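Side-chain contact in SAM-dependent methyltransferase (Thiobacillus denitrificans, PDB 5EPE), which binds S-adenosyl-L-homocysteine, the spent form of the methyl donor, and is probably a SAM-dependent methyltransferase of unidentified substrate: residues 40-45 with 49-54. Residues are numbered along the deposited sequence; the frame is centred on the assembly and turned at random.
Sequences VLDLGS and EMLCTW. With SAH (S-adenosyl-L-homocysteine), chain B.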
loop_
_atom_site.group_PDB
_atom_site.type_symbol
_atom_site.label_atom_id
_atom_site.label_comp_id
_atom_site.label_asym_id
_atom_site.label_seq_id
_atom_site.Cartn_x
_atom_site.Cartn_y
_atom_site.Cartn_z
ATOM N N VAL A 40 6.778 47.781 19.572
ATOM C CA VAL A 40 7.164 46.399 19.325
ATOM C C VAL A 40 8.428 46.083 20.107
ATOM O O VAL A 40 9.362 46.857 20.077
ATOM C CB VAL A 40 7.480 46.166 17.838
ATOM C CG1 VAL A 40 7.758 44.680 17.579
ATOM C CG2 VAL A 40 6.333 46.647 16.994
ATOM N N LEU A 41 8.439 44.950 20.781
ATOM C CA LEU A 41 9.635 44.352 21.389
ATOM C C LEU A 41 9.982 43.096 20.610
ATOM O O LEU A 41 9.089 42.252 20.352
ATOM C CB LEU A 41 9.371 43.961 22.832
ATOM C CG LEU A 41 10.512 43.246 23.580
ATOM C CD1 LEU A 41 11.715 44.167 23.775
ATOM C CD2 LEU A 41 10.010 42.724 24.906
ATOM N N ASP A 42 11.249 42.967 20.228
ATOM C CA ASP A 42 11.714 41.804 19.418
ATOM C C ASP A 42 12.897 41.175 20.150
ATOM O O ASP A 42 13.971 41.773 20.245
ATOM C CB ASP A 42 12.069 42.235 18.009
ATOM C CG ASP A 42 12.263 41.052 17.036
ATOM O OD1 ASP A 42 11.943 39.848 17.370
ATOM O OD2 ASP A 42 12.735 41.344 15.885
ATOM N N LEU A 43 12.692 39.996 20.725
ATOM C CA LEU A 43 13.776 39.268 21.405
ATOM C C LEU A 43 14.454 38.265 20.450
ATOM O O LEU A 43 13.821 37.317 19.958
ATOM C CB LEU A 43 13.235 38.509 22.598
ATOM C CG LEU A 43 12.529 39.378 23.637
ATOM C CD1 LEU A 43 12.202 38.563 24.871
ATOM C CD2 LEU A 43 13.386 40.581 24.035
ATOM N N GLY A 44 15.757 38.443 20.249
ATOM C CA GLY A 44 16.502 37.709 19.234
ATOM C C GLY A 44 16.255 38.316 17.877
ATOM O O GLY A 44 15.870 37.608 16.910
ATOM N N SER A 45 16.491 39.631 17.797
ATOM C CA SER A 45 16.093 40.434 16.657
ATOM C C SER A 45 16.983 40.334 15.387
ATOM O O SER A 45 16.674 40.970 14.376
ATOM C CB SER A 45 15.890 41.883 17.078
ATOM O OG SER A 45 17.026 42.381 17.713
ATOM N N GLU A 49 15.803 43.308 10.642
ATOM C CA GLU A 49 15.072 43.566 9.417
ATOM C C GLU A 49 13.571 43.783 9.697
ATOM O O GLU A 49 12.926 44.665 9.074
ATOM C CB GLU A 49 15.297 42.478 8.383
ATOM C CG GLU A 49 14.721 42.822 7.014
ATOM C CD GLU A 49 15.492 43.901 6.231
ATOM O OE1 GLU A 49 16.539 44.408 6.707
ATOM O OE2 GLU A 49 15.043 44.222 5.075
HETATM N N MSE A 50 13.021 43.000 10.611
HETATM C CA MSE A 50 11.613 43.134 10.953
HETATM C C MSE A 50 11.310 44.510 11.544
HETATM O O MSE A 50 10.455 45.208 11.048
HETATM C CB MSE A 50 11.226 42.029 11.956
HETATM C CG MSE A 50 9.735 42.110 12.160
HETATM SE SE MSE A 50 9.221 40.530 13.299
HETATM C CE MSE A 50 9.499 41.304 14.991
ATOM N N LEU A 51 12.004 44.886 12.603
ATOM C CA LEU A 51 11.822 46.240 13.150
ATOM C C LEU A 51 12.087 47.373 12.153
ATOM O O LEU A 51 11.277 48.287 12.083
ATOM C CB LEU A 51 12.658 46.458 14.411
ATOM C CG LEU A 51 12.153 45.667 15.602
ATOM C CD1 LEU A 51 13.126 45.798 16.759
ATOM C CD2 LEU A 51 10.770 46.121 16.063
ATOM N N CYS A 52 13.176 47.313 11.374
ATOM C CA CYS A 52 13.503 48.403 10.466
ATOM C C CYS A 52 12.431 48.574 9.370
ATOM O O CYS A 52 12.025 49.707 9.089
ATOM C CB CYS A 52 14.867 48.233 9.824
ATOM S SG CYS A 52 16.183 48.408 11.050
ATOM N N THR A 53 12.009 47.483 8.751
ATOM C CA THR A 53 11.058 47.567 7.640
ATOM C C THR A 53 9.659 47.956 8.087
ATOM O O THR A 53 8.996 48.727 7.393
ATOM C CB THR A 53 11.003 46.287 6.807
ATOM O OG1 THR A 53 10.697 45.147 7.637
ATOM C CG2 THR A 53 12.327 46.058 6.078
ATOM N N TRP A 54 9.222 47.450 9.258
ATOM C CA TRP A 54 7.933 47.866 9.837
ATOM C C TRP A 54 7.957 49.317 10.321
ATOM O O TRP A 54 6.956 50.016 10.226
ATOM C CB TRP A 54 7.503 46.912 10.955
ATOM C CG TRP A 54 7.188 45.489 10.442
ATOM C CD1 TRP A 54 7.266 45.017 9.152
ATOM C CD2 TRP A 54 6.837 44.380 11.242
ATOM N NE1 TRP A 54 6.958 43.659 9.107
ATOM C CE2 TRP A 54 6.699 43.249 10.381
ATOM C CE3 TRP A 54 6.623 44.210 12.608
ATOM C CZ2 TRP A 54 6.327 41.985 10.865
ATOM C CZ3 TRP A 54 6.252 42.953 13.076
ATOM C CH2 TRP A 54 6.097 41.874 12.206
HETATM N N SAH B . 14.492 37.132 14.515
HETATM C CA SAH B . 15.718 37.273 13.641
HETATM C CB SAH B . 16.806 36.320 14.096
HETATM C CG SAH B . 16.485 34.814 14.097
HETATM S SD SAH B . 17.925 33.789 14.261
HETATM C C SAH B . 15.420 37.066 12.173
HETATM O O SAH B . 14.399 36.435 11.838
HETATM O OXT SAH B . 16.179 37.506 11.285
HETATM C "C5'" SAH B . 18.174 33.562 16.046
HETATM C "C4'" SAH B . 18.769 34.825 16.673
HETATM O "O4'" SAH B . 18.803 34.691 18.101
HETATM C "C3'" SAH B . 20.206 35.144 16.220
HETATM O "O3'" SAH B . 20.217 36.483 15.690
HETATM C "C2'" SAH B . 21.062 35.046 17.487
HETATM O "O2'" SAH B . 22.071 36.042 17.552
HETATM C "C1'" SAH B . 20.029 35.317 18.546
HETATM N N9 SAH B . 20.245 34.831 19.918
HETATM C C8 SAH B . 20.659 33.583 20.296
HETATM N N7 SAH B . 20.665 33.468 21.606
HETATM C C5 SAH B . 20.227 34.709 22.083
HETATM C C6 SAH B . 20.035 35.231 23.389
HETATM N N6 SAH B . 20.270 34.471 24.483
HETATM N N1 SAH B . 19.579 36.500 23.539
HETATM C C2 SAH B . 19.353 37.240 22.427
HETATM N N3 SAH B . 19.527 36.847 21.149
HETATM C C4 SAH B . 19.962 35.549 21.041
HETATM O O HOH W 1 13.755 43.031 14.112
HETATM O O HOH W 2 14.382 40.858 12.172
#
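One water grips D42 OD2 and L51 N together: it donates to the carboxylate oxygen at 2.7 Å and accepts from the first-turn amide at 3.0 Å. Here the bridge spans the first strand, 39-43, and the following helix, 49-58, across the glycine-rich loop of a beta-alpha-beta unit in a Rossmann-like fold, as in SAM-dependent methyltransferases. A second water repeats the scheme one residue earlier, donating to S45 O and accepting from M50 N, and in this way amides at the start of the helix, which have no earlier turn to serve them, find acceptors. Strand segment 40-43 and helix segment 49-54 run nearly antiparallel, at 158°, as expected where the chain turns back over its sheet.

Alongside the waters, the methyl of M50 packs on the carboxylate of D42, and V40 and L51 make the apolar part. D42 has CG anti to the backbone N (chi1 -168°), which carries the carboxylate to the helix start; there the selenomethionine M50 bends at chi3 (87°) and lays its CE 3.4 Å from D42 CG, the two side chains crossing at a slant. A108 of strand 104-110 touches both. L51 spreads its two methyls along one face of the strand: CD1 meets D42 CB, while CD2 lies 3.7 Å from both CB and CG1 of V40, the two side chains passing alongside and pointing opposite ways. With both methyls of L51 gone in an alanine, V40 CG1 and D42 CB would probably lose their apolar partner on the helix, opening a gap that also reaches V88 and F90 of strand 88-92.

The loop end of the strand serves the ligand, since G44 O accepts a hydrogen bond from the amino nitrogen N of S-adenosyl-L-homocysteine. Farther along the helix, W54 takes M50 CG over one ring face, off-centre toward the rim and 3.4 Å above the plane.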